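Porin B (Pseudomonas putida, PDB 4GEY) forms a beta-barrel channel in the outer membrane that is selective for carbohydrates and probably carries glucose and related sugars inward. Local coordinates at residues R98-S104 against S118-G124; I95-S99 against N185-S189; A202-G208 against M235-W241. The protein carries 2 engineered substitutions. All coordinates share one frame; numbering follows the deposited sequence.

Contact 1. Residues R98-S104 against S118-G124. With BGC (beta-D-glucopyranose), chain B; DMU (decyl-beta-D-maltopyranoside), chain N; C8E ((hydroxyethyloxy)tri(ethyloxy)octane), chain I.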
loop_
_atom_site.group_PDB
_atom_site.type_symbol
_atom_site.label_atom_id
_atom_site.label_comp_id
_atom_site.label_asym_id
_atom_site.label_seq_id
_atom_site.Cartn_x
_atom_site.Cartn_y
_atom_site.Cartn_z
ATOM N N ARG A 98 -3.787 -9.534 -11.720
ATOM C CA ARG A 98 -2.641 -9.961 -10.946
ATOM C C ARG A 98 -2.572 -11.477 -11.000
ATOM O O ARG A 98 -3.594 -12.130 -11.116
ATOM C CB ARG A 98 -2.830 -9.525 -9.497
ATOM C CG ARG A 98 -2.772 -8.028 -9.272
ATOM C CD ARG A 98 -3.048 -7.722 -7.824
ATOM N NE ARG A 98 -2.462 -6.462 -7.399
ATOM C CZ ARG A 98 -2.218 -6.157 -6.131
ATOM N NH1 ARG A 98 -2.498 -7.037 -5.182
ATOM N NH2 ARG A 98 -1.680 -4.989 -5.815
ATOM N N SER A 99 -1.370 -12.035 -10.905
ATOM C CA SER A 99 -1.183 -13.484 -10.943
ATOM C C SER A 99 -0.074 -13.891 -10.004
ATOM O O SER A 99 0.859 -13.122 -9.767
ATOM C CB SER A 99 -0.798 -13.932 -12.349
ATOM O OG SER A 99 -1.910 -14.478 -13.019
ATOM N N GLY A 100 -0.157 -15.107 -9.480
ATOM C CA GLY A 100 0.970 -15.664 -8.764
ATOM C C GLY A 100 0.771 -15.969 -7.300
ATOM O O GLY A 100 -0.333 -15.864 -6.767
ATOM N N ARG A 101 1.870 -16.349 -6.653
ATOM C CA ARG A 101 1.860 -16.800 -5.270
ATOM C C ARG A 101 2.819 -15.983 -4.410
ATOM O O ARG A 101 3.742 -15.347 -4.927
ATOM C CB ARG A 101 2.245 -18.281 -5.209
ATOM C CG ARG A 101 1.205 -19.232 -5.769
ATOM C CD ARG A 101 1.537 -20.664 -5.399
ATOM N NE ARG A 101 2.730 -21.129 -6.100
ATOM C CZ ARG A 101 3.246 -22.347 -5.972
ATOM N NH1 ARG A 101 2.682 -23.237 -5.163
ATOM N NH2 ARG A 101 4.332 -22.674 -6.657
ATOM N N ASN A 102 2.605 -16.028 -3.094
ATOM C CA ASN A 102 3.339 -15.203 -2.139
ATOM C C ASN A 102 4.168 -16.031 -1.171
ATOM O O ASN A 102 3.619 -16.850 -0.430
ATOM C CB ASN A 102 2.364 -14.355 -1.320
ATOM C CG ASN A 102 3.068 -13.305 -0.472
ATOM O OD1 ASN A 102 4.277 -13.388 -0.230
ATOM N ND2 ASN A 102 2.318 -12.288 -0.042
ATOM N N LEU A 103 5.476 -15.774 -1.144
ATOM C CA LEU A 103 6.398 -16.410 -0.189
ATOM C C LEU A 103 5.966 -16.279 1.272
ATOM O O LEU A 103 6.092 -17.237 2.047
ATOM C CB LEU A 103 7.798 -15.817 -0.325
ATOM C CG LEU A 103 8.968 -16.782 -0.501
ATOM C CD1 LEU A 103 10.169 -16.317 0.320
ATOM C CD2 LEU A 103 8.586 -18.215 -0.186
ATOM N N SER A 104 5.485 -15.089 1.637
ATOM C CA SER A 104 5.025 -14.811 2.990
ATOM C C SER A 104 4.022 -15.855 3.497
ATOM O O SER A 104 4.078 -16.286 4.654
ATOM C CB SER A 104 4.411 -13.406 3.085
ATOM O OG SER A 104 5.406 -12.406 3.179
ATOM N N SER A 118 4.428 -8.186 3.898
ATOM C CA SER A 118 4.481 -9.167 2.828
ATOM C C SER A 118 5.729 -8.910 2.008
ATOM O O SER A 118 6.077 -7.754 1.733
ATOM C CB SER A 118 3.242 -9.047 1.937
ATOM O OG SER A 118 3.471 -9.643 0.673
ATOM N N VAL A 119 6.409 -9.979 1.615
ATOM C CA VAL A 119 7.675 -9.838 0.906
ATOM C C VAL A 119 7.464 -9.668 -0.588
ATOM O O VAL A 119 8.421 -9.547 -1.352
ATOM C CB VAL A 119 8.608 -11.026 1.174
ATOM C CG1 VAL A 119 8.874 -11.117 2.647
ATOM C CG2 VAL A 119 7.990 -12.325 0.665
ATOM N N GLN A 120 6.202 -9.658 -1.000
ATOM C CA GLN A 120 5.872 -9.406 -2.393
ATOM C C GLN A 120 4.655 -8.495 -2.449
ATOM O O GLN A 120 3.532 -8.977 -2.638
ATOM C CB GLN A 120 5.592 -10.715 -3.137
ATOM C CG GLN A 120 6.810 -11.573 -3.356
ATOM C CD GLN A 120 6.463 -13.042 -3.633
ATOM O OE1 GLN A 120 6.412 -13.868 -2.708
ATOM N NE2 GLN A 120 6.233 -13.370 -4.907
ATOM N N GLU A 121 4.882 -7.186 -2.294
ATOM C CA GLU A 121 3.785 -6.209 -2.197
ATOM C C GLU A 121 2.765 -6.365 -3.313
ATOM O O GLU A 121 1.597 -6.092 -3.126
ATOM C CB GLU A 121 4.304 -4.758 -2.197
ATOM C CG GLU A 121 5.013 -4.299 -3.491
ATOM C CD GLU A 121 4.059 -3.787 -4.569
ATOM O OE1 GLU A 121 4.501 -3.550 -5.717
ATOM O OE2 GLU A 121 2.865 -3.584 -4.272
ATOM N N VAL A 122 3.191 -6.793 -4.487
ATOM C CA VAL A 122 2.256 -6.791 -5.592
ATOM C C VAL A 122 1.192 -7.903 -5.480
ATOM O O VAL A 122 0.175 -7.861 -6.178
ATOM C CB VAL A 122 2.980 -6.829 -6.932
ATOM C CG1 VAL A 122 3.348 -8.267 -7.290
ATOM C CG2 VAL A 122 2.115 -6.192 -7.985
ATOM N N TRP A 123 1.421 -8.881 -4.600
ATOM C CA TRP A 123 0.464 -9.968 -4.401
ATOM C C TRP A 123 -0.714 -9.570 -3.502
ATOM O O TRP A 123 -0.529 -8.935 -2.459
ATOM C CB TRP A 123 1.131 -11.185 -3.772
ATOM C CG TRP A 123 0.168 -12.340 -3.587
ATOM C CD1 TRP A 123 -0.070 -13.355 -4.472
ATOM C CD2 TRP A 123 -0.689 -12.597 -2.461
ATOM N NE1 TRP A 123 -1.011 -14.220 -3.974
ATOM C CE2 TRP A 123 -1.409 -13.780 -2.741
ATOM C CE3 TRP A 123 -0.920 -11.943 -1.247
ATOM C CZ2 TRP A 123 -2.341 -14.320 -1.854
ATOM C CZ3 TRP A 123 -1.853 -12.489 -0.364
ATOM C CH2 TRP A 123 -2.542 -13.659 -0.670
ATOM N N GLY A 124 -1.920 -9.981 -3.879
ATOM C CA GLY A 124 -3.029 -9.869 -2.957
ATOM C C GLY A 124 -4.326 -9.393 -3.577
ATOM O O GLY A 124 -4.340 -8.901 -4.703
HETATM C C2 BGC B . -1.320 -5.794 -2.402
HETATM C C3 BGC B . -0.838 -4.489 -2.548
HETATM C C4 BGC B . -1.891 -3.490 -2.377
HETATM C C5 BGC B . -2.656 -3.628 -1.025
HETATM C C6 BGC B . -3.786 -2.882 -0.923
HETATM C C1 BGC B . -1.884 -6.027 -1.098
HETATM O O1 BGC B . -2.343 -7.330 -1.049
HETATM O O2 BGC B . -0.217 -6.732 -2.629
HETATM O O3 BGC B . -0.212 -4.367 -3.871
HETATM O O4 BGC B . -1.325 -2.217 -2.513
HETATM O O5 BGC B . -2.986 -5.111 -0.877
HETATM O O6 BGC B . -4.953 -3.311 -1.542
HETATM C C1 DMU N . 7.508 -21.394 -10.355
HETATM C C2 DMU N . 6.804 -22.519 -9.790
HETATM C C3 DMU N . 7.579 -23.447 -8.934
HETATM C C4 DMU N . 8.611 -22.768 -7.996
HETATM O O5 DMU N . 9.197 -21.503 -8.651
HETATM C C6 DMU N . 8.314 -20.657 -9.409
HETATM O O7 DMU N . 6.686 -24.244 -8.116
HETATM O O16 DMU N . 9.133 -19.706 -10.090
HETATM C C18 DMU N . 9.337 -18.408 -9.561
HETATM C C19 DMU N . 10.430 -17.568 -10.261
HETATM C C22 DMU N . 10.213 -17.219 -11.767
HETATM C C25 DMU N . 11.158 -16.185 -12.369
HETATM C C28 DMU N . 10.663 -14.779 -12.643
HETATM C C31 DMU N . 11.687 -13.709 -12.972
HETATM O O49 DMU N . 6.544 -20.443 -10.971
HETATM O O55 DMU N . 6.118 -23.257 -10.862
HETATM C C57 DMU N . 9.648 -23.588 -7.711
HETATM O O61 DMU N . 10.659 -23.092 -6.898
HETATM C C5 DMU N . 5.752 -26.219 -7.281
HETATM C C7 DMU N . 6.101 -26.023 -5.908
HETATM C C8 DMU N . 7.381 -26.654 -5.493
HETATM C C9 DMU N . 8.539 -26.703 -6.562
HETATM O O1 DMU N . 8.079 -26.178 -7.951
HETATM C C10 DMU N . 6.735 -25.648 -8.196
HETATM O O2 DMU N . 7.857 -26.051 -4.316
HETATM O O3 DMU N . 4.413 -25.670 -7.571
HETATM O O4 DMU N . 5.003 -26.554 -5.116
HETATM C C11 DMU N . 9.033 -27.926 -6.687
HETATM O O6 DMU N . 9.634 -28.487 -5.576
HETATM C C2 C8E I . -0.412 -13.718 -16.551
HETATM C C3 C8E I . 0.753 -14.217 -15.700
HETATM C C4 C8E I . 1.469 -15.414 -16.333
HETATM C C5 C8E I . 2.986 -15.224 -16.301
HETATM C C6 C8E I . 3.508 -14.629 -17.607
HETATM C C7 C8E I . 4.414 -13.421 -17.364
HETATM C C8 C8E I . 4.885 -12.796 -18.678
HETATM O O9 C8E I . 5.055 -11.391 -18.579
HETATM C C10 C8E I . 6.405 -10.953 -18.513
HETATM C C11 C8E I . 6.483 -9.438 -18.761
HETATM O O12 C8E I . 7.783 -8.907 -18.533
HETATM C C13 C8E I . 7.976 -7.608 -19.078
HETATM C C14 C8E I . 9.457 -7.287 -19.297
#
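The glucose pocket of this channel takes part of its wall from the place where R98, near the end of strand 89-100, meets the carbonyl-lined turn of S118-G124. R98 leaves the strand with CG anti to its carbonyl carbon (chi1 -68°) and stays extended from CG to NE, which carries the guanidinium to the turn. V122 O lies over one face of that group, while R98 NH1 donates to G124 O at 2.7 Å from above the carbonyl plane. R98 NH2 reaches O3 of the glucose at 2.5 Å; this hydroxyl donates in turn to E121 O, as the sugar's O1 does to W123 O. E121, V122 and W123 belong to a type I beta turn, Q120 to W123, and G124 follows it, in a loop that the OprB-type barrel folds inward between strands 89-100 and 129-140. The first residues of S118-G124 are pinned to the start of helix 103-108. N102 is the N-cap: its OD1 accepts from S104 N at 2.8 Å, and its ND2 donates to S118 OG at 3.0 Å. S118 OG is gripped a second time by Q120 N in an ST turn. N102 CB rests over the face of the W123 five-membered ring, 3.8 Å from its centroid, a CH-pi contact. Q120 OE1 takes the L103 N-H at 2.6 Å along a nearly straight line (171°), and its NE2 gives a weak bond to R101 O. S104 OG, also bonded to Q115, accepts from V119 N at 3.1 Å.

Contact 2. Residues I95-S99 against N185-S189. With BGC (beta-D-glucopyranose), chain B; C8E ((hydroxyethyloxy)tri(ethyloxy)octane), chain I.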
loop_
_atom_site.group_PDB
_atom_site.type_symbol
_atom_site.label_atom_id
_atom_site.label_comp_id
_atom_site.label_asym_id
_atom_site.label_seq_id
_atom_site.Cartn_x
_atom_site.Cartn_y
_atom_site.Cartn_z
ATOM N N ILE A 95 -7.772 -0.803 -15.323
ATOM C CA ILE A 95 -8.099 -2.200 -15.103
ATOM C C ILE A 95 -6.817 -2.959 -14.767
ATOM O O ILE A 95 -5.779 -2.723 -15.371
ATOM C CB ILE A 95 -8.772 -2.792 -16.347
ATOM C CG1 ILE A 95 -10.089 -2.063 -16.612
ATOM C CG2 ILE A 95 -9.047 -4.254 -16.153
ATOM C CD1 ILE A 95 -10.981 -2.755 -17.610
ATOM N N THR A 96 -6.871 -3.849 -13.784
ATOM C CA THR A 96 -5.684 -4.623 -13.433
ATOM C C THR A 96 -5.985 -6.115 -13.453
ATOM O O THR A 96 -7.130 -6.525 -13.261
ATOM C CB THR A 96 -5.088 -4.222 -12.042
ATOM O OG1 THR A 96 -6.059 -4.405 -11.004
ATOM C CG2 THR A 96 -4.645 -2.774 -12.035
ATOM N N GLU A 97 -4.967 -6.919 -13.740
ATOM C CA GLU A 97 -5.011 -8.335 -13.407
ATOM C C GLU A 97 -3.692 -8.707 -12.754
ATOM O O GLU A 97 -2.629 -8.229 -13.150
ATOM C CB GLU A 97 -5.328 -9.237 -14.604
ATOM C CG GLU A 97 -4.128 -9.625 -15.450
ATOM C CD GLU A 97 -4.053 -11.121 -15.724
ATOM O OE1 GLU A 97 -4.087 -11.905 -14.748
ATOM O OE2 GLU A 97 -3.952 -11.510 -16.915
ATOM N N ARG A 98 -3.787 -9.534 -11.720
ATOM C CA ARG A 98 -2.641 -9.961 -10.946
ATOM C C ARG A 98 -2.572 -11.477 -11.000
ATOM O O ARG A 98 -3.594 -12.130 -11.116
ATOM C CB ARG A 98 -2.830 -9.525 -9.497
ATOM C CG ARG A 98 -2.772 -8.028 -9.272
ATOM C CD ARG A 98 -3.048 -7.722 -7.824
ATOM N NE ARG A 98 -2.462 -6.462 -7.399
ATOM C CZ ARG A 98 -2.218 -6.157 -6.131
ATOM N NH1 ARG A 98 -2.498 -7.037 -5.182
ATOM N NH2 ARG A 98 -1.680 -4.989 -5.815
ATOM N N SER A 99 -1.370 -12.035 -10.905
ATOM C CA SER A 99 -1.183 -13.484 -10.943
ATOM C C SER A 99 -0.074 -13.891 -10.004
ATOM O O SER A 99 0.859 -13.122 -9.767
ATOM C CB SER A 99 -0.798 -13.932 -12.349
ATOM O OG SER A 99 -1.910 -14.478 -13.019
ATOM N N ASN A 185 -6.693 -0.197 -0.641
ATOM C CA ASN A 185 -5.942 0.453 -1.699
ATOM C C ASN A 185 -6.104 -0.245 -3.042
ATOM O O ASN A 185 -6.706 -1.333 -3.134
ATOM C CB ASN A 185 -4.455 0.478 -1.343
ATOM C CG ASN A 185 -4.169 1.242 -0.058
ATOM O OD1 ASN A 185 -4.710 2.319 0.174
ATOM N ND2 ASN A 185 -3.319 0.682 0.781
ATOM N N TRP A 186 -5.563 0.408 -4.076
ATOM C CA TRP A 186 -5.193 -0.239 -5.337
ATOM C C TRP A 186 -4.720 -1.652 -5.025
ATOM O O TRP A 186 -3.767 -1.824 -4.274
ATOM C CB TRP A 186 -4.046 0.533 -5.986
ATOM C CG TRP A 186 -3.492 -0.105 -7.231
ATOM C CD1 TRP A 186 -2.878 -1.335 -7.338
ATOM C CD2 TRP A 186 -3.479 0.455 -8.553
ATOM N NE1 TRP A 186 -2.516 -1.571 -8.631
ATOM C CE2 TRP A 186 -2.862 -0.488 -9.401
ATOM C CE3 TRP A 186 -3.930 1.667 -9.102
ATOM C CZ2 TRP A 186 -2.682 -0.268 -10.759
ATOM C CZ3 TRP A 186 -3.759 1.884 -10.451
ATOM C CH2 TRP A 186 -3.142 0.921 -11.269
ATOM N N PRO A 187 -5.306 -2.662 -5.676
ATOM C CA PRO A 187 -6.118 -2.538 -6.888
ATOM C C PRO A 187 -7.616 -2.640 -6.666
ATOM O O PRO A 187 -8.314 -2.883 -7.650
ATOM C CB PRO A 187 -5.689 -3.769 -7.677
ATOM C CG PRO A 187 -5.453 -4.806 -6.586
ATOM C CD PRO A 187 -5.022 -4.075 -5.351
ATOM N N VAL A 188 -8.101 -2.493 -5.435
ATOM C CA VAL A 188 -9.538 -2.568 -5.181
ATOM C C VAL A 188 -10.147 -1.196 -5.440
ATOM O O VAL A 188 -9.548 -0.182 -5.092
ATOM C CB VAL A 188 -9.851 -2.996 -3.714
ATOM C CG1 VAL A 188 -11.352 -3.085 -3.469
ATOM C CG2 VAL A 188 -9.212 -4.315 -3.390
ATOM N N SER A 189 -11.324 -1.153 -6.057
ATOM C CA SER A 189 -12.037 0.117 -6.196
ATOM C C SER A 189 -13.320 0.111 -5.375
ATOM O O SER A 189 -13.828 -0.953 -5.017
ATOM C CB SER A 189 -12.363 0.421 -7.656
ATOM O OG SER A 189 -13.533 -0.268 -8.061
HETATM C C2 BGC B . -1.320 -5.794 -2.402
HETATM C C3 BGC B . -0.838 -4.489 -2.548
HETATM C C4 BGC B . -1.891 -3.490 -2.377
HETATM C C5 BGC B . -2.656 -3.628 -1.025
HETATM C C6 BGC B . -3.786 -2.882 -0.923
HETATM C C1 BGC B . -1.884 -6.027 -1.098
HETATM O O1 BGC B . -2.343 -7.330 -1.049
HETATM O O2 BGC B . -0.217 -6.732 -2.629
HETATM O O3 BGC B . -0.212 -4.367 -3.871
HETATM O O4 BGC B . -1.325 -2.217 -2.513
HETATM O O5 BGC B . -2.986 -5.111 -0.877
HETATM O O6 BGC B . -4.953 -3.311 -1.542
HETATM C C2 C8E I . -0.412 -13.718 -16.551
HETATM C C3 C8E I . 0.753 -14.217 -15.700
HETATM C C4 C8E I . 1.469 -15.414 -16.333
HETATM C C5 C8E I . 2.986 -15.224 -16.301
HETATM C C6 C8E I . 3.508 -14.629 -17.607
HETATM C C7 C8E I . 4.414 -13.421 -17.364
HETATM C C8 C8E I . 4.885 -12.796 -18.678
HETATM O O9 C8E I . 5.055 -11.391 -18.579
HETATM C C10 C8E I . 6.405 -10.953 -18.513
HETATM C C11 C8E I . 6.483 -9.438 -18.761
HETATM O O12 C8E I . 7.783 -8.907 -18.533
HETATM C C13 C8E I . 7.976 -7.608 -19.078
HETATM C C14 C8E I . 9.457 -7.287 -19.297
#
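T96 on strand 89-100 comes nearest to P187 of the loop N185-S189, their CA atoms 6.9 Å apart, and a cis peptide bond between W186 and P187 bends the loop here. T96 splits its side chain between the two loop residues. With OG1 between the backbone N and the carbonyl carbon (chi1 59°), the hydroxyl lies 3.4 Å from P187 CB, while its polar partner is T132 on the adjoining strand 129-140. The methyl CG2 approaches the indole of W186 obliquely, 3.4 Å from CZ2. P187 does the larger work at R98: its ring crosses the arginine chain at about a right angle and sets CG 3.5 Å above the centre of the guanidinium, on the face turned away from V122 O. The flat cation is thus sandwiched between a proline ring and a peptide carbonyl. R98 NH2 lies 4.1 Å from W186 CD1, at the edge of the indole. Q71 OE1 ties the pair together from outside, accepting from both R98 NE and W186 NE1. Were R98 replaced by an alanine, P187 would probably lose its flat packing partner and O3 of the glucose its guanidinium donor, with Q71 losing one of its two donors. The loop adds its own backbone to the sugar site, W186 O taking a weak bond from O4 of the glucose at 3.0 Å. Strand and loop meet by packing alone, so P187 covers a face of the guanidinium while the group's N-H donors are taken up by Q71, G124 and the sugar.

Contact 3. Residues A202-G208 against M235-W241. Engineered in segment 235-241: M235 (natural residue Leu), M237 (natural residue Val). With C8E ((hydroxyethyloxy)tri(ethyloxy)octane), chain C.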
loop_
_atom_site.group_PDB
_atom_site.type_symbol
_atom_site.label_atom_id
_atom_site.label_comp_id
_atom_site.label_asym_id
_atom_site.label_seq_id
_atom_site.Cartn_x
_atom_site.Cartn_y
_atom_site.Cartn_z
ATOM N N ALA A 202 1.830 24.876 -2.284
ATOM C CA ALA A 202 2.604 23.912 -1.516
ATOM C C ALA A 202 1.893 23.444 -0.235
ATOM O O ALA A 202 2.524 22.849 0.650
ATOM C CB ALA A 202 3.955 24.502 -1.172
ATOM N N PHE A 203 0.592 23.707 -0.128
ATOM C CA PHE A 203 -0.180 23.199 1.000
ATOM C C PHE A 203 -1.622 22.939 0.621
ATOM O O PHE A 203 -2.286 23.802 0.054
ATOM C CB PHE A 203 -0.137 24.183 2.167
ATOM C CG PHE A 203 -0.796 23.669 3.414
ATOM C CD1 PHE A 203 -0.151 22.750 4.227
ATOM C CD2 PHE A 203 -2.053 24.097 3.774
ATOM C CE1 PHE A 203 -0.749 22.265 5.379
ATOM C CE2 PHE A 203 -2.652 23.613 4.929
ATOM C CZ PHE A 203 -1.990 22.698 5.731
ATOM N N PHE A 204 -2.128 21.761 0.944
ATOM C CA PHE A 204 -3.552 21.504 0.726
ATOM C C PHE A 204 -4.232 20.699 1.829
ATOM O O PHE A 204 -3.581 20.011 2.607
ATOM C CB PHE A 204 -3.831 20.911 -0.674
ATOM C CG PHE A 204 -3.318 19.505 -0.887
ATOM C CD1 PHE A 204 -4.077 18.402 -0.510
ATOM C CD2 PHE A 204 -2.125 19.281 -1.542
ATOM C CE1 PHE A 204 -3.623 17.104 -0.750
ATOM C CE2 PHE A 204 -1.675 17.991 -1.779
ATOM C CZ PHE A 204 -2.425 16.908 -1.377
ATOM N N VAL A 205 -5.551 20.801 1.888
ATOM C CA VAL A 205 -6.348 19.999 2.808
ATOM C C VAL A 205 -7.356 19.218 1.987
ATOM O O VAL A 205 -7.696 19.614 0.876
ATOM C CB VAL A 205 -7.077 20.873 3.858
ATOM C CG1 VAL A 205 -6.070 21.565 4.755
ATOM C CG2 VAL A 205 -7.957 21.884 3.181
ATOM N N GLN A 206 -7.825 18.098 2.520
ATOM C CA GLN A 206 -8.775 17.267 1.784
ATOM C C GLN A 206 -9.518 16.318 2.692
ATOM O O GLN A 206 -9.007 15.897 3.736
ATOM C CB GLN A 206 -8.073 16.474 0.684
ATOM C CG GLN A 206 -7.021 15.499 1.154
ATOM C CD GLN A 206 -6.468 14.697 -0.017
ATOM O OE1 GLN A 206 -6.948 14.832 -1.147
ATOM N NE2 GLN A 206 -5.460 13.860 0.241
ATOM N N VAL A 207 -10.728 15.981 2.275
ATOM C CA VAL A 207 -11.570 15.045 3.007
ATOM C C VAL A 207 -12.251 14.194 1.952
ATOM O O VAL A 207 -12.397 14.626 0.807
ATOM C CB VAL A 207 -12.621 15.786 3.891
ATOM C CG1 VAL A 207 -13.458 16.737 3.054
ATOM C CG2 VAL A 207 -13.519 14.803 4.632
ATOM N N GLY A 208 -12.643 12.981 2.317
ATOM C CA GLY A 208 -13.304 12.102 1.376
ATOM C C GLY A 208 -14.342 11.225 2.039
ATOM O O GLY A 208 -14.391 11.111 3.259
HETATM N N MSE A 235 -14.235 7.812 6.144
HETATM C CA MSE A 235 -14.131 9.240 5.973
HETATM C C MSE A 235 -12.730 9.678 6.372
HETATM O O MSE A 235 -12.474 9.932 7.541
HETATM C CB MSE A 235 -15.163 9.902 6.866
HETATM C CG MSE A 235 -15.238 11.395 6.742
HETATM SE SE MSE A 235 -16.202 12.114 8.281
HETATM C CE MSE A 235 -14.712 12.524 9.491
ATOM N N PRO A 236 -11.805 9.733 5.405
ATOM C CA PRO A 236 -10.451 10.210 5.701
ATOM C C PRO A 236 -10.340 11.719 5.577
ATOM O O PRO A 236 -11.041 12.298 4.743
ATOM C CB PRO A 236 -9.602 9.540 4.615
ATOM C CG PRO A 236 -10.516 9.353 3.490
ATOM C CD PRO A 236 -11.911 9.181 4.049
HETATM N N MSE A 237 -9.491 12.335 6.402
HETATM C CA MSE A 237 -9.145 13.763 6.281
HETATM C C MSE A 237 -7.632 13.903 6.250
HETATM O O MSE A 237 -6.921 13.091 6.838
HETATM C CB MSE A 237 -9.670 14.567 7.469
HETATM C CG MSE A 237 -11.082 14.250 7.861
HETATM SE SE MSE A 237 -11.516 14.971 9.630
HETATM C CE MSE A 237 -11.476 16.881 9.201
ATOM N N GLU A 238 -7.128 14.938 5.598
ATOM C CA GLU A 238 -5.681 15.061 5.485
ATOM C C GLU A 238 -5.204 16.468 5.196
ATOM O O GLU A 238 -5.865 17.235 4.498
ATOM C CB GLU A 238 -5.161 14.129 4.395
ATOM C CG GLU A 238 -3.700 13.776 4.524
ATOM C CD GLU A 238 -3.271 12.759 3.485
ATOM O OE1 GLU A 238 -3.921 12.687 2.413
ATOM O OE2 GLU A 238 -2.297 12.025 3.744
ATOM N N ALA A 239 -4.045 16.796 5.744
ATOM C CA ALA A 239 -3.345 18.018 5.394
ATOM C C ALA A 239 -2.016 17.591 4.804
ATOM O O ALA A 239 -1.347 16.715 5.358
ATOM C CB ALA A 239 -3.141 18.891 6.625
ATOM N N VAL A 240 -1.650 18.184 3.670
ATOM C CA VAL A 240 -0.426 17.811 2.966
ATOM C C VAL A 240 0.419 19.046 2.662
ATOM O O VAL A 240 0.042 19.891 1.846
ATOM C CB VAL A 240 -0.736 17.017 1.678
ATOM C CG1 VAL A 240 0.515 16.800 0.849
ATOM C CG2 VAL A 240 -1.389 15.686 2.016
ATOM N N TRP A 241 1.560 19.148 3.341
ATOM C CA TRP A 241 2.481 20.271 3.175
ATOM C C TRP A 241 3.685 19.839 2.325
ATOM O O TRP A 241 4.358 18.853 2.651
ATOM C CB TRP A 241 2.956 20.733 4.550
ATOM C CG TRP A 241 3.850 21.944 4.558
ATOM C CD1 TRP A 241 3.819 22.994 3.695
ATOM C CD2 TRP A 241 4.903 22.222 5.496
ATOM N NE1 TRP A 241 4.774 23.920 4.042
ATOM C CE2 TRP A 241 5.458 23.467 5.139
ATOM C CE3 TRP A 241 5.426 21.540 6.602
ATOM C CZ2 TRP A 241 6.516 24.047 5.849
ATOM C CZ3 TRP A 241 6.469 22.119 7.311
ATOM C CH2 TRP A 241 7.005 23.356 6.928
HETATM C C1 C8E C . -5.972 16.062 11.416
HETATM C C2 C8E C . -6.535 16.128 10.009
HETATM C C3 C8E C . -6.382 17.552 9.491
HETATM C C4 C8E C . -7.723 18.148 9.083
HETATM C C5 C8E C . -7.676 18.711 7.669
HETATM C C6 C8E C . -8.901 18.248 6.885
HETATM C C7 C8E C . -9.822 19.417 6.562
HETATM C C8 C8E C . -10.937 19.041 5.592
HETATM O O9 C8E C . -10.753 19.733 4.370
HETATM C C10 C8E C . -11.971 19.996 3.692
HETATM C C11 C8E C . -11.728 20.604 2.310
HETATM O O12 C8E C . -12.878 21.306 1.873
#
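V240 packs on the face of the F204 ring, its CB 3.7 Å from the ring centroid in a CH-pi contact. F204 holds CG between its backbone N and carbonyl carbon (chi1 69°), which lays the ring alongside V240. On the other face of the sheet, F203 CD1, on the ring edge, lies 3.7 Å from W241 CB, and F203 CZ touches A239 CB; farther along, V207 CG2 meets CG of M237, an engineered selenomethionine. This greasy face with V205 carries a detergent chain, whose C10 lies 3.6 Å from V207 CG1, as expected for the membrane side of a porin barrel. Beneath these side chains the strands run antiparallel, the axes of the short segments approaching to 4.7 Å with their directions 175° apart, and F204-V240 and Q206-E238 are hydrogen-bonded pairs. The polar edge begins at Q206, whose NE2 donates to E238 OE1 at 2.9 Å, amide and carboxylate nearly coplanar. D157 O also receives from NE2, and E238 is held by R253, W292 and N159. Strand 190-198 flanks segment 202-208, where K196 makes a cation-pi contact with F204, and strand 248-259 flanks segment 235-241.

In the fold
Contacts 1 and 2 start from the same strand, 89-100, and share R98: one loop meets the guanidinium with carbonyls, the other with a proline ring, and both supply backbone oxygens to the same glucose. Both are buried, their centres about 13 Å apart, and each joins a barrel strand to an inward-folded loop. Contact 3 joins two neighbouring strands of the wall, is only partly buried, and lies with its centre about 31 Å from that of contact 1, across the centre of the chain. Its chemistry divides by face, apolar toward detergent and mixed on the other, where F204-V240 lies beside polar Q206-E238, whereas contact 1 depends on side-chain-to-backbone bonds and contact 2 on packing.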